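Quinone oxidoreductase 1 (Escherichia coli, PDB 1QOR) catalyses the NADPH-dependent one-electron reduction of quinones to 1,4-benzosemiquinones, working as a homodimer of the zinc-containing alcohol dehydrogenase family. Local coordinates at residues G82-Y87 and I113-A118; E30-N35 and V98-A103; Q300-K305 and G321-I326. One frame throughout, in Å; residues are numbered along the deposited sequence.

Contact 1: G82-Y87 and I113-A118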
ATOM      1  N   GLY A  82     -38.466  -0.084 -21.974  1.00 43.85           N
ATOM      2  CA  GLY A  82     -38.920  -1.436 -21.744  1.00 41.33           C
ATOM      3  C   GLY A  82     -37.847  -2.373 -21.211  1.00 39.74           C
ATOM      4  O   GLY A  82     -38.202  -3.323 -20.517  1.00 39.71           O
ATOM      5  N   ASP A  83     -36.564  -2.124 -21.503  1.00 38.29           N
ATOM      6  CA  ASP A  83     -35.481  -2.992 -21.012  1.00 37.04           C
ATOM      7  C   ASP A  83     -35.415  -3.049 -19.505  1.00 36.00           C
ATOM      8  O   ASP A  83     -35.874  -2.117 -18.834  1.00 36.65           O
ATOM      9  CB  ASP A  83     -34.128  -2.551 -21.524  1.00 37.73           C
ATOM     10  CG  ASP A  83     -33.936  -2.859 -22.989  1.00 40.32           C
ATOM     11  OD1 ASP A  83     -34.764  -3.602 -23.566  1.00 42.60           O
ATOM     12  OD2 ASP A  83     -32.945  -2.357 -23.580  1.00 41.51           O
ATOM     13  N   ARG A  84     -34.933  -4.177 -18.976  1.00 34.38           N
ATOM     14  CA  ARG A  84     -34.786  -4.358 -17.520  1.00 33.21           C
ATOM     15  C   ARG A  84     -33.317  -4.071 -17.230  1.00 31.46           C
ATOM     16  O   ARG A  84     -32.446  -4.675 -17.854  1.00 31.36           O
ATOM     17  CB  ARG A  84     -35.096  -5.792 -17.108  1.00 33.95           C
ATOM     18  CG  ARG A  84     -36.510  -6.285 -17.435  1.00 35.05           C
ATOM     19  CD  ARG A  84     -36.977  -7.433 -16.485  1.00 34.91           C
ATOM     20  NE  ARG A  84     -35.932  -8.438 -16.406  1.00 34.34           N
ATOM     21  CZ  ARG A  84     -35.575  -9.091 -15.313  1.00 32.86           C
ATOM     22  NH1 ARG A  84     -36.179  -8.910 -14.139  1.00 31.03           N
ATOM     23  NH2 ARG A  84     -34.507  -9.844 -15.396  1.00 34.06           N
ATOM     24  N   VAL A  85     -33.024  -3.142 -16.324  1.00 29.13           N
ATOM     25  CA  VAL A  85     -31.621  -2.798 -16.046  1.00 26.77           C
ATOM     26  C   VAL A  85     -31.302  -2.666 -14.563  1.00 25.58           C
ATOM     27  O   VAL A  85     -32.213  -2.538 -13.723  1.00 25.93           O
ATOM     28  CB  VAL A  85     -31.230  -1.429 -16.708  1.00 25.41           C
ATOM     29  CG1 VAL A  85     -31.466  -1.450 -18.187  1.00 23.68           C
ATOM     30  CG2 VAL A  85     -32.022  -0.310 -16.075  1.00 25.08           C
ATOM     31  N   VAL A  86     -30.007  -2.735 -14.249  1.00 24.08           N
ATOM     32  CA  VAL A  86     -29.532  -2.514 -12.890  1.00 22.79           C
ATOM     33  C   VAL A  86     -28.394  -1.502 -13.028  1.00 22.44           C
ATOM     34  O   VAL A  86     -27.650  -1.493 -14.024  1.00 22.43           O
ATOM     35  CB  VAL A  86     -28.734  -3.700 -12.213  1.00 23.47           C
ATOM     36  CG1 VAL A  86     -29.240  -3.978 -10.811  1.00 23.22           C
ATOM     37  CG2 VAL A  86     -28.489  -4.880 -13.105  1.00 22.47           C
ATOM     38  N   TYR A  87     -28.146  -0.773 -11.960  1.00 21.25           N
ATOM     39  CA  TYR A  87     -27.026   0.147 -11.956  1.00 21.60           C
ATOM     40  C   TYR A  87     -26.515   0.267 -10.523  1.00 20.93           C
ATOM     41  O   TYR A  87     -27.292   0.114  -9.561  1.00 19.97           O
ATOM     42  CB  TYR A  87     -27.411   1.510 -12.544  1.00 21.26           C
ATOM     43  CG  TYR A  87     -28.631   2.121 -11.947  1.00 22.26           C
ATOM     44  CD1 TYR A  87     -28.553   2.950 -10.832  1.00 21.92           C
ATOM     45  CD2 TYR A  87     -29.884   1.870 -12.510  1.00 23.41           C
ATOM     46  CE1 TYR A  87     -29.709   3.516 -10.294  1.00 23.53           C
ATOM     47  CE2 TYR A  87     -31.032   2.424 -11.989  1.00 24.01           C
ATOM     48  CZ  TYR A  87     -30.950   3.249 -10.882  1.00 25.56           C
ATOM     49  OH  TYR A  87     -32.145   3.788 -10.391  1.00 28.70           O
ATOM     50  N   ILE A 113     -32.686 -13.118 -13.777  1.00 30.07           N
ATOM     51  CA  ILE A 113     -32.379 -12.419 -12.554  1.00 29.15           C
ATOM     52  C   ILE A 113     -33.445 -11.413 -12.229  1.00 28.64           C
ATOM     53  O   ILE A 113     -33.760 -10.569 -13.058  1.00 28.00           O
ATOM     54  CB  ILE A 113     -30.964 -11.809 -12.639  1.00 30.58           C
ATOM     55  CG1 ILE A 113     -29.955 -12.957 -12.927  1.00 29.83           C
ATOM     56  CG2 ILE A 113     -30.609 -11.067 -11.305  1.00 30.43           C
ATOM     57  CD1 ILE A 113     -28.555 -12.530 -13.085  1.00 30.31           C
ATOM     58  N   SER A 114     -34.042 -11.559 -11.045  1.00 27.33           N
ATOM     59  CA  SER A 114     -35.089 -10.666 -10.604  1.00 27.34           C
ATOM     60  C   SER A 114     -34.565  -9.287 -10.154  1.00 28.40           C
ATOM     61  O   SER A 114     -33.399  -9.145  -9.758  1.00 28.77           O
ATOM     62  CB  SER A 114     -35.828 -11.311  -9.463  1.00 25.42           C
ATOM     63  OG  SER A 114     -35.157 -11.083  -8.255  1.00 24.52           O
ATOM     64  N   PHE A 115     -35.463  -8.305 -10.100  1.00 28.78           N
ATOM     65  CA  PHE A 115     -35.079  -6.951  -9.703  1.00 29.79           C
ATOM     66  C   PHE A 115     -34.580  -6.939  -8.289  1.00 30.26           C
ATOM     67  O   PHE A 115     -33.621  -6.230  -8.004  1.00 30.22           O
ATOM     68  CB  PHE A 115     -36.230  -5.940  -9.866  1.00 29.05           C
ATOM     69  CG  PHE A 115     -36.562  -5.649 -11.291  1.00 28.11           C
ATOM     70  CD1 PHE A 115     -35.574  -5.315 -12.182  1.00 28.35           C
ATOM     71  CD2 PHE A 115     -37.872  -5.696 -11.733  1.00 28.86           C
ATOM     72  CE1 PHE A 115     -35.883  -5.025 -13.520  1.00 30.15           C
ATOM     73  CE2 PHE A 115     -38.190  -5.409 -13.052  1.00 28.64           C
ATOM     74  CZ  PHE A 115     -37.197  -5.076 -13.946  1.00 29.27           C
ATOM     75  N   GLU A 116     -35.204  -7.737  -7.415  1.00 30.43           N
ATOM     76  CA  GLU A 116     -34.798  -7.811  -6.015  1.00 30.12           C
ATOM     77  C   GLU A 116     -33.430  -8.486  -5.864  1.00 29.59           C
ATOM     78  O   GLU A 116     -32.673  -8.154  -4.942  1.00 28.57           O
ATOM     79  CB  GLU A 116     -35.823  -8.587  -5.204  1.00 32.50           C
ATOM     80  CG  GLU A 116     -37.206  -7.959  -5.178  1.00 37.12           C
ATOM     81  CD  GLU A 116     -38.050  -8.420  -3.983  1.00 39.95           C
ATOM     82  OE1 GLU A 116     -37.705  -9.446  -3.347  1.00 41.27           O
ATOM     83  OE2 GLU A 116     -39.058  -7.738  -3.669  1.00 42.68           O
ATOM     84  N   GLN A 117     -33.119  -9.436  -6.755  1.00 27.95           N
ATOM     85  CA  GLN A 117     -31.834 -10.134  -6.702  1.00 28.16           C
ATOM     86  C   GLN A 117     -30.744  -9.220  -7.184  1.00 26.66           C
ATOM     87  O   GLN A 117     -29.625  -9.248  -6.670  1.00 26.30           O
ATOM     88  CB  GLN A 117     -31.805 -11.367  -7.599  1.00 29.07           C
ATOM     89  CG  GLN A 117     -32.567 -12.541  -7.076  1.00 32.68           C
ATOM     90  CD  GLN A 117     -32.583 -13.675  -8.088  1.00 36.27           C
ATOM     91  OE1 GLN A 117     -32.914 -13.478  -9.271  1.00 37.10           O
ATOM     92  NE2 GLN A 117     -32.171 -14.859  -7.649  1.00 37.77           N
ATOM     93  N   ALA A 118     -31.077  -8.447  -8.211  1.00 25.42           N
ATOM     94  CA  ALA A 118     -30.148  -7.516  -8.821  1.00 24.48           C
ATOM     95  C   ALA A 118     -29.766  -6.382  -7.858  1.00 23.81           C
ATOM     96  O   ALA A 118     -28.577  -6.124  -7.647  1.00 24.00           O
ATOM     97  CB  ALA A 118     -30.741  -6.978 -10.108  1.00 24.21           C
TER
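Ile-113 meets Arg-84 through its backbone carbonyl, which takes both terminal nitrogens of the guanidinium. The stronger bond runs from Arg-84 NH2 to Ile-113 O at 2.6 Å with an N-H...O angle of 156°, and the acceptor lies close to the guanidinium plane. A second bond, from Arg-84 NH1 to Ile-113 O, is weak at 3.1 Å because its angle falls to 127°. The two bonds, one of them weak, together with the ring contact described next probably limit rotation of the guanidinium. Ser-114 follows as N-cap: its OG accepts from Gln-117 N at 3.0 Å, while Gln-117 OE1 takes Ser-114 N at 2.8 Å on a lone pair in the carbonyl plane.

Phe-115 opens the helix and sends its ring back to Arg-84. Arg-84 NH1 stands 3.9 Å above the plane of the Phe-115 ring, over its centre, and Arg-84 CZ lies 4.8 Å from the ring centroid, 24° off the normal, which meets the criteria for a cation-pi contact. The two planes are inclined to each other rather than stacked flat. The Arg-84 methylenes also lie against the ring: CG is anti to the carbonyl carbon and near Phe-115 CZ, and Arg-84 CD is 3.5 Å from that same Phe-115 CZ. An alanine in place of Arg-84 would probably leave the carbonyl of Ile-113 without these two donors and the face of Phe-115 without its cation. Farther along, Ala-118 CB packs tightly on Val-86 CG1.

Ile-68 of strand 65-72 and Leu-109 also touch the Phe-115 side chain, which thus packs the helix start against the sheet. Together Ser-114 and Gln-117 form a capping box, here starting helix 115-135 beside strand 84-87 of the GroES-like domain of the alcohol dehydrogenase family.

Contact 2: E30-N35 and V98-A103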
ATOM      1  N   GLU A  30     -28.498   9.845 -21.107  1.00 44.50           N
ATOM      2  CA  GLU A  30     -29.109   9.192 -19.964  1.00 42.70           C
ATOM      3  C   GLU A  30     -30.346   8.366 -20.326  1.00 41.93           C
ATOM      4  O   GLU A  30     -30.872   8.453 -21.427  1.00 41.67           O
ATOM      5  CB  GLU A  30     -29.555  10.252 -18.946  1.00 42.83           C
ATOM      6  CG  GLU A  30     -28.451  11.173 -18.441  1.00 42.84           C
ATOM      7  CD  GLU A  30     -28.911  12.122 -17.326  1.00 42.99           C
ATOM      8  OE1 GLU A  30     -30.092  12.533 -17.309  1.00 43.67           O
ATOM      9  OE2 GLU A  30     -28.075  12.469 -16.462  1.00 43.66           O
ATOM     10  N   ILE A  31     -30.813   7.566 -19.376  1.00 40.74           N
ATOM     11  CA  ILE A  31     -32.032   6.772 -19.534  1.00 38.97           C
ATOM     12  C   ILE A  31     -32.775   7.080 -18.232  1.00 38.97           C
ATOM     13  O   ILE A  31     -32.154   7.520 -17.251  1.00 39.03           O
ATOM     14  CB  ILE A  31     -31.753   5.239 -19.592  1.00 38.74           C
ATOM     15  CG1 ILE A  31     -31.032   4.762 -18.310  1.00 38.44           C
ATOM     16  CG2 ILE A  31     -30.995   4.904 -20.849  1.00 38.15           C
ATOM     17  CD1 ILE A  31     -30.740   3.264 -18.200  1.00 37.59           C
ATOM     18  N   GLN A  32     -34.094   6.937 -18.241  1.00 38.43           N
ATOM     19  CA  GLN A  32     -34.890   7.165 -17.052  1.00 37.79           C
ATOM     20  C   GLN A  32     -35.398   5.798 -16.640  1.00 37.26           C
ATOM     21  O   GLN A  32     -35.941   5.062 -17.480  1.00 36.79           O
ATOM     22  CB  GLN A  32     -36.066   8.043 -17.381  1.00 39.24           C
ATOM     23  CG  GLN A  32     -37.068   8.120 -16.271  1.00 40.68           C
ATOM     24  CD  GLN A  32     -37.980   9.297 -16.475  1.00 43.49           C
ATOM     25  OE1 GLN A  32     -37.530  10.458 -16.426  1.00 43.77           O
ATOM     26  NE2 GLN A  32     -39.261   9.023 -16.747  1.00 43.10           N
ATOM     27  N   VAL A  33     -35.305   5.483 -15.353  1.00 35.94           N
ATOM     28  CA  VAL A  33     -35.718   4.165 -14.871  1.00 35.35           C
ATOM     29  C   VAL A  33     -36.746   4.218 -13.773  1.00 35.09           C
ATOM     30  O   VAL A  33     -36.649   5.035 -12.863  1.00 34.93           O
ATOM     31  CB  VAL A  33     -34.476   3.372 -14.359  1.00 34.94           C
ATOM     32  CG1 VAL A  33     -34.866   2.073 -13.678  1.00 33.28           C
ATOM     33  CG2 VAL A  33     -33.503   3.130 -15.508  1.00 34.49           C
ATOM     34  N   GLU A  34     -37.791   3.423 -13.914  1.00 35.91           N
ATOM     35  CA  GLU A  34     -38.792   3.360 -12.869  1.00 38.34           C
ATOM     36  C   GLU A  34     -38.218   2.254 -11.981  1.00 37.72           C
ATOM     37  O   GLU A  34     -38.144   1.077 -12.415  1.00 38.51           O
ATOM     38  CB  GLU A  34     -40.128   2.891 -13.412  1.00 42.26           C
ATOM     39  CG  GLU A  34     -40.869   3.833 -14.325  1.00 48.04           C
ATOM     40  CD  GLU A  34     -42.093   3.127 -14.905  1.00 52.12           C
ATOM     41  OE1 GLU A  34     -43.001   2.727 -14.116  1.00 53.99           O
ATOM     42  OE2 GLU A  34     -42.100   2.893 -16.143  1.00 54.85           O
ATOM     43  N   ASN A  35     -37.801   2.616 -10.769  1.00 35.14           N
ATOM     44  CA  ASN A  35     -37.179   1.672  -9.856  1.00 32.91           C
ATOM     45  C   ASN A  35     -38.169   0.693  -9.245  1.00 32.51           C
ATOM     46  O   ASN A  35     -39.243   1.089  -8.827  1.00 32.24           O
ATOM     47  CB  ASN A  35     -36.387   2.424  -8.783  1.00 30.22           C
ATOM     48  CG  ASN A  35     -35.127   3.138  -9.349  1.00 29.41           C
ATOM     49  OD1 ASN A  35     -34.659   4.116  -8.768  1.00 30.03           O
ATOM     50  ND2 ASN A  35     -34.588   2.651 -10.457  1.00 25.00           N
ATOM     51  N   VAL A  98     -38.186   6.928  -9.439  1.00 27.65           N
ATOM     52  CA  VAL A  98     -37.781   7.190 -10.832  1.00 28.38           C
ATOM     53  C   VAL A  98     -36.451   7.933 -10.737  1.00 29.74           C
ATOM     54  O   VAL A  98     -36.339   8.928  -9.995  1.00 30.35           O
ATOM     55  CB  VAL A  98     -38.773   8.167 -11.568  1.00 29.16           C
ATOM     56  CG1 VAL A  98     -38.449   8.269 -13.058  1.00 27.30           C
ATOM     57  CG2 VAL A  98     -40.225   7.741 -11.334  1.00 29.81           C
ATOM     58  N   HIS A  99     -35.456   7.504 -11.508  1.00 30.61           N
ATOM     59  CA  HIS A  99     -34.156   8.149 -11.449  1.00 31.73           C
ATOM     60  C   HIS A  99     -33.547   8.211 -12.846  1.00 32.01           C
ATOM     61  O   HIS A  99     -33.819   7.353 -13.686  1.00 31.79           O
ATOM     62  CB  HIS A  99     -33.248   7.371 -10.459  1.00 32.38           C
ATOM     63  CG  HIS A  99     -31.979   8.096 -10.074  1.00 33.93           C
ATOM     64  ND1 HIS A  99     -31.938   9.449  -9.798  1.00 32.82           N
ATOM     65  CD2 HIS A  99     -30.713   7.642  -9.895  1.00 33.69           C
ATOM     66  CE1 HIS A  99     -30.705   9.793  -9.464  1.00 33.15           C
ATOM     67  NE2 HIS A  99     -29.941   8.715  -9.514  1.00 33.14           N
ATOM     68  N   ASN A 100     -32.814   9.271 -13.152  1.00 32.90           N
ATOM     69  CA  ASN A 100     -32.175   9.330 -14.471  1.00 34.81           C
ATOM     70  C   ASN A 100     -30.723   8.896 -14.258  1.00 34.68           C
ATOM     71  O   ASN A 100     -30.120   9.254 -13.253  1.00 34.92           O
ATOM     72  CB  ASN A 100     -32.272  10.733 -15.110  1.00 36.12           C
ATOM     73  CG  ASN A 100     -33.701  11.142 -15.401  1.00 36.99           C
ATOM     74  OD1 ASN A 100     -34.487  10.371 -15.932  1.00 37.94           O
ATOM     75  ND2 ASN A 100     -34.047  12.355 -15.038  1.00 38.37           N
ATOM     76  N   ILE A 101     -30.174   8.119 -15.187  1.00 34.46           N
ATOM     77  CA  ILE A 101     -28.835   7.591 -15.038  1.00 34.96           C
ATOM     78  C   ILE A 101     -28.078   7.630 -16.362  1.00 35.30           C
ATOM     79  O   ILE A 101     -28.664   7.397 -17.421  1.00 34.81           O
ATOM     80  CB  ILE A 101     -28.892   6.046 -14.573  1.00 35.34           C
ATOM     81  CG1 ILE A 101     -29.664   5.879 -13.279  1.00 34.84           C
ATOM     82  CG2 ILE A 101     -27.485   5.457 -14.398  1.00 35.77           C
ATOM     83  CD1 ILE A 101     -31.079   5.436 -13.508  1.00 37.12           C
ATOM     84  N   ILE A 102     -26.775   7.906 -16.294  1.00 36.06           N
ATOM     85  CA  ILE A 102     -25.926   7.889 -17.483  1.00 37.02           C
ATOM     86  C   ILE A 102     -26.009   6.434 -17.947  1.00 37.20           C
ATOM     87  O   ILE A 102     -25.711   5.518 -17.184  1.00 36.93           O
ATOM     88  CB  ILE A 102     -24.433   8.255 -17.161  1.00 37.64           C
ATOM     89  CG1 ILE A 102     -24.238   9.772 -17.123  1.00 38.83           C
ATOM     90  CG2 ILE A 102     -23.496   7.723 -18.226  1.00 37.36           C
ATOM     91  CD1 ILE A 102     -25.158  10.499 -16.158  1.00 40.67           C
ATOM     92  N   ALA A 103     -26.418   6.249 -19.194  1.00 37.25           N
ATOM     93  CA  ALA A 103     -26.597   4.948 -19.797  1.00 37.78           C
ATOM     94  C   ALA A 103     -25.385   4.006 -19.822  1.00 38.52           C
ATOM     95  O   ALA A 103     -25.561   2.791 -19.936  1.00 39.88           O
ATOM     96  CB  ALA A 103     -27.199   5.104 -21.187  1.00 35.23           C
TER
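Val-33 and Ile-101 form the apolar centre, with Val-33 CG2 at 3.9 Å from Ile-101 CD1 and the two side chains on the same face of the sheet. The chi2 of Ile-101, 99°, lies away from the usual staggered values and carries CD1 to this valine. On that face Ile-31 CG2 also reaches Ala-103 CB, at 3.8 Å. Val-85 and Tyr-87 of strand 84-87 pack against Val-33 and Ile-101 respectively, consistent with this face being turned inward in the curled sheet.

Outward from these side chains runs the antiparallel ladder. Ile-31 with Ile-101 and Val-33 with His-99 are the hydrogen-bonded pairs, each joined by two backbone bonds; that from Ile-101 N to Ile-31 O measures 2.9 Å. The intervening pair, Gln-32 with Asn-100, is non-hydrogen-bonded, but each backbone CA there sits near a carbonyl oxygen of the other strand, as with Asn-100 CA at 3.3 Å from Ile-31 O.

The opposite face is more polar. The side chain of Gln-32 has its CG anti to the backbone N (chi1 169°), and this CG lies 3.5 Å from Val-98 CG1. Asn-100 crosses the glutamine side chain obliquely, though the two amide planes are only 22° apart, and its ND2 is bonded to the backbone oxygen of Ala-24. Glu-30 crosses Asn-100 at about a right angle and sets OE1 3.6 Å from Asn-100 CB, while Glu-30 OE2 rests 3.5 Å from Ile-102 CD1; its OE1 bonds to Ala-27 N.

Backbone bonds therefore fix the register, while the carboxylate of Glu-30 meets carbon across the strands; Glu-30 OE1 and Asn-100 ND2 are each tied to the chain preceding strand 30-35.

Contact 3: Q300-K305 and G321-I326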
ATOM      1  N   GLN A 300     -35.769  -7.731   5.936  1.00 32.59           N
ATOM      2  CA  GLN A 300     -34.787  -6.756   5.482  1.00 30.92           C
ATOM      3  C   GLN A 300     -35.219  -6.030   4.215  1.00 30.75           C
ATOM      4  O   GLN A 300     -34.384  -5.511   3.470  1.00 30.06           O
ATOM      5  CB  GLN A 300     -33.393  -7.397   5.366  1.00 28.95           C
ATOM      6  CG  GLN A 300     -32.788  -7.612   6.749  1.00 27.22           C
ATOM      7  CD  GLN A 300     -31.356  -8.126   6.777  1.00 27.08           C
ATOM      8  OE1 GLN A 300     -30.899  -8.583   7.819  1.00 28.12           O
ATOM      9  NE2 GLN A 300     -30.616  -7.988   5.676  1.00 27.35           N
ATOM     10  N   LYS A 301     -36.518  -6.060   3.934  1.00 31.34           N
ATOM     11  CA  LYS A 301     -37.083  -5.331   2.781  1.00 32.32           C
ATOM     12  C   LYS A 301     -37.924  -4.269   3.448  1.00 31.51           C
ATOM     13  O   LYS A 301     -38.688  -4.570   4.357  1.00 31.77           O
ATOM     14  CB  LYS A 301     -37.973  -6.190   1.902  1.00 34.00           C
ATOM     15  CG  LYS A 301     -37.236  -7.204   1.087  1.00 36.35           C
ATOM     16  CD  LYS A 301     -38.209  -8.049   0.292  1.00 39.17           C
ATOM     17  CE  LYS A 301     -37.515  -9.312  -0.181  1.00 42.20           C
ATOM     18  NZ  LYS A 301     -38.441 -10.205  -0.913  1.00 44.58           N
ATOM     19  N   TYR A 302     -37.730  -3.022   3.052  1.00 30.80           N
ATOM     20  CA  TYR A 302     -38.445  -1.919   3.665  1.00 29.53           C
ATOM     21  C   TYR A 302     -39.084  -1.053   2.603  1.00 29.87           C
ATOM     22  O   TYR A 302     -38.580  -0.958   1.473  1.00 30.96           O
ATOM     23  CB  TYR A 302     -37.472  -1.044   4.440  1.00 28.56           C
ATOM     24  CG  TYR A 302     -36.551  -1.790   5.356  1.00 27.69           C
ATOM     25  CD1 TYR A 302     -35.355  -2.311   4.892  1.00 27.71           C
ATOM     26  CD2 TYR A 302     -36.843  -1.922   6.704  1.00 27.90           C
ATOM     27  CE1 TYR A 302     -34.458  -2.943   5.761  1.00 28.47           C
ATOM     28  CE2 TYR A 302     -35.958  -2.554   7.579  1.00 28.29           C
ATOM     29  CZ  TYR A 302     -34.774  -3.054   7.098  1.00 28.63           C
ATOM     30  OH  TYR A 302     -33.891  -3.635   7.972  1.00 30.82           O
ATOM     31  N   PRO A 303     -40.266  -0.485   2.912  1.00 29.68           N
ATOM     32  CA  PRO A 303     -40.916   0.391   1.916  1.00 29.12           C
ATOM     33  C   PRO A 303     -39.912   1.580   1.695  1.00 29.42           C
ATOM     34  O   PRO A 303     -39.194   1.948   2.631  1.00 27.99           O
ATOM     35  CB  PRO A 303     -42.148   0.909   2.686  1.00 27.98           C
ATOM     36  CG  PRO A 303     -42.373  -0.114   3.787  1.00 27.58           C
ATOM     37  CD  PRO A 303     -41.017  -0.551   4.188  1.00 28.17           C
ATOM     38  N   LEU A 304     -39.842   2.168   0.506  1.00 29.70           N
ATOM     39  CA  LEU A 304     -38.942   3.318   0.295  1.00 32.42           C
ATOM     40  C   LEU A 304     -39.068   4.408   1.375  1.00 34.16           C
ATOM     41  O   LEU A 304     -38.065   4.929   1.879  1.00 34.19           O
ATOM     42  CB  LEU A 304     -39.201   3.968  -1.069  1.00 32.72           C
ATOM     43  CG  LEU A 304     -38.549   5.336  -1.356  1.00 32.87           C
ATOM     44  CD1 LEU A 304     -37.069   5.288  -1.099  1.00 34.25           C
ATOM     45  CD2 LEU A 304     -38.751   5.694  -2.803  1.00 32.88           C
ATOM     46  N   LYS A 305     -40.300   4.739   1.749  1.00 36.50           N
ATOM     47  CA  LYS A 305     -40.528   5.764   2.756  1.00 39.03           C
ATOM     48  C   LYS A 305     -39.997   5.414   4.139  1.00 38.50           C
ATOM     49  O   LYS A 305     -39.906   6.288   4.985  1.00 39.47           O
ATOM     50  CB  LYS A 305     -41.998   6.161   2.810  1.00 42.73           C
ATOM     51  CG  LYS A 305     -42.959   5.017   3.174  1.00 48.76           C
ATOM     52  CD  LYS A 305     -43.149   4.885   4.696  1.00 53.25           C
ATOM     53  CE  LYS A 305     -44.263   3.881   5.060  1.00 56.01           C
ATOM     54  NZ  LYS A 305     -44.246   3.537   6.536  1.00 58.01           N
ATOM     55  N   GLY A 321     -26.408 -10.264   5.314  1.00 21.35           N
ATOM     56  CA  GLY A 321     -26.657 -10.168   3.899  1.00 20.50           C
ATOM     57  C   GLY A 321     -27.190  -8.798   3.560  1.00 20.17           C
ATOM     58  O   GLY A 321     -27.102  -7.876   4.362  1.00 19.71           O
ATOM     59  N   SER A 322     -27.799  -8.701   2.386  1.00 21.51           N
ATOM     60  CA  SER A 322     -28.361  -7.482   1.860  1.00 21.23           C
ATOM     61  C   SER A 322     -29.775  -7.076   2.321  1.00 23.31           C
ATOM     62  O   SER A 322     -30.572  -7.899   2.814  1.00 22.82           O
ATOM     63  CB  SER A 322     -28.333  -7.585   0.362  1.00 21.35           C
ATOM     64  OG  SER A 322     -27.014  -7.807  -0.101  1.00 22.53           O
ATOM     65  N   SER A 323     -30.032  -5.764   2.224  1.00 24.46           N
ATOM     66  CA  SER A 323     -31.308  -5.129   2.543  1.00 23.85           C
ATOM     67  C   SER A 323     -31.780  -4.462   1.260  1.00 24.21           C
ATOM     68  O   SER A 323     -30.989  -4.222   0.309  1.00 23.15           O
ATOM     69  CB  SER A 323     -31.159  -4.055   3.629  1.00 25.53           C
ATOM     70  OG  SER A 323     -30.868  -4.600   4.912  1.00 26.97           O
ATOM     71  N   LEU A 324     -33.063  -4.149   1.218  1.00 24.46           N
ATOM     72  CA  LEU A 324     -33.605  -3.506   0.044  1.00 26.31           C
ATOM     73  C   LEU A 324     -34.667  -2.507   0.423  1.00 27.25           C
ATOM     74  O   LEU A 324     -35.252  -2.601   1.505  1.00 27.03           O
ATOM     75  CB  LEU A 324     -34.275  -4.532  -0.867  1.00 26.33           C
ATOM     76  CG  LEU A 324     -33.455  -5.533  -1.656  1.00 27.24           C
ATOM     77  CD1 LEU A 324     -34.418  -6.544  -2.259  1.00 27.23           C
ATOM     78  CD2 LEU A 324     -32.658  -4.837  -2.754  1.00 27.23           C
ATOM     79  N   LEU A 325     -34.845  -1.526  -0.453  1.00 27.59           N
ATOM     80  CA  LEU A 325     -35.916  -0.545  -0.327  1.00 29.23           C
ATOM     81  C   LEU A 325     -36.821  -0.834  -1.532  1.00 29.04           C
ATOM     82  O   LEU A 325     -36.353  -0.996  -2.676  1.00 26.65           O
ATOM     83  CB  LEU A 325     -35.411   0.906  -0.403  1.00 29.56           C
ATOM     84  CG  LEU A 325     -34.651   1.499   0.785  1.00 31.17           C
ATOM     85  CD1 LEU A 325     -34.267   2.979   0.427  1.00 31.14           C
ATOM     86  CD2 LEU A 325     -35.479   1.423   2.087  1.00 29.27           C
ATOM     87  N   ILE A 326     -38.112  -0.952  -1.262  1.00 31.17           N
ATOM     88  CA  ILE A 326     -39.076  -1.234  -2.322  1.00 34.12           C
ATOM     89  C   ILE A 326     -39.935   0.001  -2.539  1.00 35.77           C
ATOM     90  O   ILE A 326     -40.552   0.496  -1.590  1.00 35.92           O
ATOM     91  CB  ILE A 326     -40.002  -2.446  -1.958  1.00 33.97           C
ATOM     92  CG1 ILE A 326     -39.156  -3.611  -1.427  1.00 33.12           C
ATOM     93  CG2 ILE A 326     -40.793  -2.883  -3.184  1.00 31.97           C
ATOM     94  CD1 ILE A 326     -38.124  -4.126  -2.419  1.00 31.86           C
TER
HETATM   95  O   HOH W   1     -31.321  -2.737   7.033  0.92 33.44           O
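A beta-alpha-beta unit, strand 301-303, helix 307-315 and strand 324-326, closes here as its two parallel strands pair from Lys-301 with Leu-324 to Pro-303 with Ile-326. The backbone bonds alternate across the gap: Leu-324 N to Gln-300 O, Tyr-302 N to Leu-324 O, and Ile-326 N to Tyr-302 O at 2.8 Å and 163°. A fourth, from Leu-304 N to Ile-326 O, comes in 45° above the carbonyl plane where segment 300-305 turns into a 3-10 segment.

Gln-300, extended beyond CG, lies alongside Ser-323 and gives NE2 to Ser-322 O at 2.9 Å, approaching 64° out of that carbonyl's plane; the same NE2 also bonds to Gln-320 O. The Tyr-302 ring turns its edge to Leu-324 O, with CD1 at 3.4 Å. One water joins Tyr-302 OH to Ser-323 OG, 2.9 Å from each. On the same face as the tyrosine ring, Leu-325 CD2 touches Tyr-302 CB at 3.9 Å, and Leu-325 CD1 meets Leu-304 CD1.

Gln-300 NE2 is thus met by two backbone carbonyls and Ser-323 OG by a water, while Tyr-302 and Leu-325 pack against helix 307-315.

Overall arrangement
All three contacts reach the same mixed sheet. Contacts 1 and 2, with centres 12 Å apart, touch through side chains of strand 84-87: Tyr-87 OH lies 2.7 Å from Asn-35 ND2, a probable hydrogen bond, and Tyr-87 CE2 lies 3.4 Å from Ile-101 CD1. Contact 1 joins contact 3 through a salt bridge, Glu-116 OE1 to Lys-301 NZ at 2.7 Å, so the start of helix 115-135 is tied to strand 301-303. Contacts 2 and 3 do not touch, their nearest atoms being about 6 Å apart. Contact 3 approaches the cofactor, the nearest atoms of Gly-321 and bound NADPH being about 6 Å apart.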